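Local atomic coordinates of peptide-binding protein (Photobacterium damsela subsp. piscicida, PDB entry 6SQX), a protein that cleaves the peptidoglycan of potentially competing bacteria as a secreted D,L-endopeptidase of the NlpC/P60 family, probably by a cysteine-type mechanism. Residues N300-I305 and L331-F335; S343-A347 and T393-G397. All blocks are in the same frame, centred on the assembly; numbering follows the deposited sequence.

In the fold
Both contacts belong to the region round the NlpC/P60 peptidase core, and both segments of contact 1 precede those of contact 2 in the chain. Their centres are about 19 Å apart and their nearest atoms about 7 Å, so they do not touch. Helix 326-334 and strand 395-405 connect them: L331 and F332 of contact 1 pack on L398, while I396 of contact 2 packs on L328. That helix starts just after C324, present here as cysteinesulfonic acid, and the strand carries H395. A cysteine at a helix start and a histidine on a neighbouring strand are consistent with the active-site layout of NlpC/P60 enzymes.

Contact 1. Residues N300-I305 and L331-F335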
# COMPACT_ATOMS: atom_id res chain seq x y z
N ASN A 300 -11.71 15.18 8.04
CA ASN A 300 -10.37 14.59 8.13
C ASN A 300 -10.07 13.68 6.95
O ASN A 300 -8.93 13.66 6.44
CB ASN A 300 -10.19 13.85 9.45
CG ASN A 300 -9.96 14.80 10.62
OD1 ASN A 300 -9.57 15.97 10.41
ND2 ASN A 300 -10.16 14.32 11.86
N PHE A 301 -11.05 12.89 6.50
CA PHE A 301 -10.81 12.07 5.31
C PHE A 301 -10.46 12.95 4.11
O PHE A 301 -9.55 12.63 3.34
CB PHE A 301 -12.04 11.20 4.99
CG PHE A 301 -11.93 9.80 5.51
CD1 PHE A 301 -12.19 9.52 6.85
CD2 PHE A 301 -11.57 8.75 4.67
CE1 PHE A 301 -12.07 8.23 7.35
CE2 PHE A 301 -11.47 7.43 5.17
CZ PHE A 301 -11.72 7.20 6.51
N ALA A 302 -11.19 14.08 3.96
CA ALA A 302 -10.94 15.01 2.86
C ALA A 302 -9.54 15.60 2.93
O ALA A 302 -8.84 15.68 1.92
CB ALA A 302 -12.01 16.10 2.83
N HIS A 303 -9.13 16.05 4.14
CA HIS A 303 -7.78 16.61 4.24
C HIS A 303 -6.73 15.57 3.87
O HIS A 303 -5.76 15.88 3.18
CB HIS A 303 -7.49 17.09 5.66
CG HIS A 303 -8.33 18.23 6.13
ND1 HIS A 303 -8.55 19.38 5.39
CD2 HIS A 303 -8.96 18.43 7.32
CE1 HIS A 303 -9.30 20.21 6.10
NE2 HIS A 303 -9.55 19.67 7.28
N GLN A 304 -6.90 14.34 4.36
CA GLN A 304 -5.89 13.32 4.09
C GLN A 304 -5.88 12.93 2.62
O GLN A 304 -4.81 12.82 2.01
CB GLN A 304 -6.15 12.11 4.97
CG GLN A 304 -5.90 12.44 6.42
CD GLN A 304 -4.46 12.85 6.66
OE1 GLN A 304 -3.53 12.09 6.37
NE2 GLN A 304 -4.27 14.10 7.14
N ILE A 305 -7.07 12.75 2.02
CA ILE A 305 -7.14 12.52 0.57
C ILE A 305 -6.42 13.62 -0.19
O ILE A 305 -5.59 13.35 -1.07
CB ILE A 305 -8.61 12.38 0.13
CG1 ILE A 305 -9.13 10.98 0.52
CG2 ILE A 305 -8.76 12.61 -1.37
CD1 ILE A 305 -10.62 10.86 0.40
N LEU A 331 -3.94 5.41 3.60
CA LEU A 331 -4.95 6.37 4.03
C LEU A 331 -5.70 5.84 5.25
O LEU A 331 -5.89 6.53 6.26
CB LEU A 331 -5.94 6.65 2.89
CG LEU A 331 -7.24 7.41 3.28
CD1 LEU A 331 -6.87 8.84 3.60
CD2 LEU A 331 -8.30 7.34 2.17
N PHE A 332 -6.16 4.58 5.18
CA PHE A 332 -7.00 4.06 6.24
C PHE A 332 -6.23 3.86 7.54
O PHE A 332 -6.82 3.95 8.62
CB PHE A 332 -7.73 2.79 5.77
CG PHE A 332 -8.95 3.11 4.95
CD1 PHE A 332 -10.13 3.52 5.57
CD2 PHE A 332 -8.91 3.05 3.54
CE1 PHE A 332 -11.28 3.84 4.82
CE2 PHE A 332 -10.05 3.38 2.78
CZ PHE A 332 -11.25 3.77 3.44
N SER A 333 -4.91 3.60 7.43
CA SER A 333 -4.10 3.37 8.64
C SER A 333 -4.12 4.58 9.56
O SER A 333 -4.09 4.43 10.78
CB SER A 333 -2.67 2.95 8.30
OG SER A 333 -1.92 4.04 7.73
N THR A 334 -4.16 5.79 8.98
CA THR A 334 -4.20 7.03 9.77
C THR A 334 -5.41 7.07 10.70
O THR A 334 -5.37 7.69 11.78
CB THR A 334 -4.29 8.18 8.78
OG1 THR A 334 -3.07 8.19 8.04
CG2 THR A 334 -4.47 9.55 9.44
N PHE A 335 -6.49 6.39 10.31
CA PHE A 335 -7.74 6.32 11.04
C PHE A 335 -7.87 5.03 11.87
O PHE A 335 -8.95 4.77 12.43
CB PHE A 335 -8.90 6.44 10.04
CG PHE A 335 -8.89 7.75 9.30
CD1 PHE A 335 -9.42 8.89 9.92
CD2 PHE A 335 -8.30 7.85 8.05
CE1 PHE A 335 -9.38 10.12 9.28
CE2 PHE A 335 -8.27 9.08 7.39
CZ PHE A 335 -8.78 10.22 8.03
O HOH W 1 -3.36 9.38 5.57
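An aromatic cluster of F301, F332 and F335 joins helix 298-308 to residues L331-F335, on and just past helix 326-334. F301 and F335 stack face to face, with ring centroids 4.0 Å apart and planes 13° from parallel, and CE2 of F335 lies over the centre of the F301 ring. The edge of F301 is turned toward the face of F332 in an offset edge-to-face pair, planes at 64°, with F301 CE2 3.6 Å from F332 CE1. The chi1 of F301, -97°, lies off a staggered position, and the ring offers a face to F335 and an edge to F332. Strands 395-405 and 408-415 of the antiparallel sheet of the NlpC/P60 fold back the contact: L331 rests on L398 and F414, and I305 also reaches F414. L331 divides its branches, CD1 lying 3.6 Å from Q304 CB and CD2 4.1 Å from I305 CG1. Q304 CG lies 4.0 Å from F335 CZ, and the bend at chi2 turns the amide toward T334. There one water donates to Q304 OE1 at 2.8 Å and bonds T334 OG1 at 2.8 Å, while Q304 NE2 makes a weak hydrogen bond to T235 O.

Contact 2. Residues S343-A347 and T393-G397; sequences SFYQA and TSHIG. With EDO (1,2-ethanediol), chain L.
S343 and T393 meet through their hydroxyls: S343 OG and T393 OG1 are hydrogen-bonded at 2.8 Å. Each oxygen sits between its own backbone N and carbonyl carbon (chi1 63° for S343, 56° for T393), so that the two short side chains point at one another from the first turn of helix 343-349 and from the residues leading into strand 395-405. The same T393 oxygen also lies against the next helical residue, 3.5 Å from F344 CB. I396 fills the rest of the contact, and its two branches take different partners: CG2 packs 3.7 Å from S343 CB, while CD1 runs on obliquely across the Q346 side chain, 3.8 Å from its CB and 3.5 Å from its OE1. Two bonds from Q346 NE2, to P340 O and S325 O, fix the amide; the buried OE1, facing the isoleucine, has no hydrogen-bonding partner in the model. S394 turns its CB away from the helix, and its OG bonds O1 of an ethanediol, probably a crystallisation additive, at 2.7 Å. H395 also points away, its NE2 bonded to N415 OD1. Helix and strand axes approach to 8.8 Å and are inclined at 49°. Where the strand begins, two residues, S394 and H395, pair with the single residue F386 of strand 382-387, a classic beta bulge in the antiparallel sheet of the NlpC/P60 fold, against which helix 343-349 packs.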
# COMPACT_ATOMS: atom_id res chain seq x y z
N SER A 343 -4.37 -5.57 -3.76
CA SER A 343 -5.76 -5.38 -4.20
C SER A 343 -6.62 -6.63 -4.05
O SER A 343 -7.79 -6.52 -3.66
CB SER A 343 -5.84 -4.84 -5.64
OG SER A 343 -5.29 -5.77 -6.57
N PHE A 344 -6.08 -7.81 -4.39
CA PHE A 344 -6.88 -9.03 -4.28
C PHE A 344 -7.28 -9.28 -2.84
O PHE A 344 -8.43 -9.64 -2.54
CB PHE A 344 -6.11 -10.23 -4.81
CG PHE A 344 -6.82 -11.53 -4.60
CD1 PHE A 344 -7.75 -11.99 -5.52
CD2 PHE A 344 -6.59 -12.28 -3.45
CE1 PHE A 344 -8.44 -13.19 -5.32
CE2 PHE A 344 -7.27 -13.48 -3.25
CZ PHE A 344 -8.20 -13.93 -4.19
N TYR A 345 -6.33 -9.10 -1.91
CA TYR A 345 -6.65 -9.37 -0.52
C TYR A 345 -7.54 -8.30 0.08
O TYR A 345 -8.38 -8.59 0.94
CB TYR A 345 -5.37 -9.59 0.29
CG TYR A 345 -4.69 -10.89 -0.11
CD1 TYR A 345 -5.11 -12.10 0.44
CD2 TYR A 345 -3.67 -10.91 -1.06
CE1 TYR A 345 -4.50 -13.29 0.06
CE2 TYR A 345 -3.05 -12.09 -1.44
CZ TYR A 345 -3.48 -13.28 -0.88
OH TYR A 345 -2.90 -14.45 -1.25
N GLN A 346 -7.39 -7.03 -0.37
CA GLN A 346 -8.33 -6.00 0.06
C GLN A 346 -9.74 -6.33 -0.40
O GLN A 346 -10.69 -6.33 0.40
CB GLN A 346 -7.89 -4.62 -0.47
CG GLN A 346 -6.57 -4.15 0.16
CD GLN A 346 -6.12 -2.81 -0.36
OE1 GLN A 346 -6.61 -2.33 -1.38
NE2 GLN A 346 -5.14 -2.23 0.31
N ALA A 347 -9.87 -6.65 -1.70
CA ALA A 347 -11.20 -6.89 -2.26
C ALA A 347 -11.89 -8.07 -1.59
O ALA A 347 -13.10 -8.05 -1.39
CB ALA A 347 -11.09 -7.16 -3.76
N THR A 393 -7.61 -9.34 -9.64
CA THR A 393 -7.69 -7.89 -9.60
C THR A 393 -6.37 -7.29 -10.05
O THR A 393 -5.29 -7.77 -9.71
CB THR A 393 -8.05 -7.38 -8.17
OG1 THR A 393 -7.09 -7.87 -7.24
CG2 THR A 393 -9.48 -7.81 -7.76
N SER A 394 -6.48 -6.21 -10.83
CA SER A 394 -5.32 -5.45 -11.24
C SER A 394 -5.47 -3.95 -10.99
O SER A 394 -4.55 -3.20 -11.31
CB SER A 394 -5.01 -5.71 -12.71
OG SER A 394 -6.16 -5.51 -13.47
N HIS A 395 -6.56 -3.52 -10.39
CA HIS A 395 -6.70 -2.13 -9.97
C HIS A 395 -7.72 -2.07 -8.84
O HIS A 395 -8.61 -2.93 -8.75
CB HIS A 395 -7.14 -1.19 -11.10
CG HIS A 395 -7.06 0.25 -10.72
ND1 HIS A 395 -5.91 0.81 -10.19
CD2 HIS A 395 -8.00 1.22 -10.72
CE1 HIS A 395 -6.14 2.09 -9.92
NE2 HIS A 395 -7.40 2.36 -10.22
N ILE A 396 -7.59 -1.07 -7.97
CA ILE A 396 -8.56 -0.88 -6.90
C ILE A 396 -8.61 0.61 -6.58
O ILE A 396 -7.60 1.32 -6.73
CB ILE A 396 -8.22 -1.79 -5.68
CG1 ILE A 396 -9.37 -1.82 -4.67
CG2 ILE A 396 -6.89 -1.34 -5.02
CD1 ILE A 396 -9.18 -3.01 -3.67
N GLY A 397 -9.77 1.08 -6.14
CA GLY A 397 -9.91 2.45 -5.66
C GLY A 397 -10.99 2.56 -4.60
O GLY A 397 -11.71 1.59 -4.32
C1 EDO L . -7.92 -2.89 -14.78
O1 EDO L . -6.52 -3.21 -14.76
C2 EDO L . -8.57 -3.54 -16.00
O2 EDO L . -8.41 -4.96 -15.93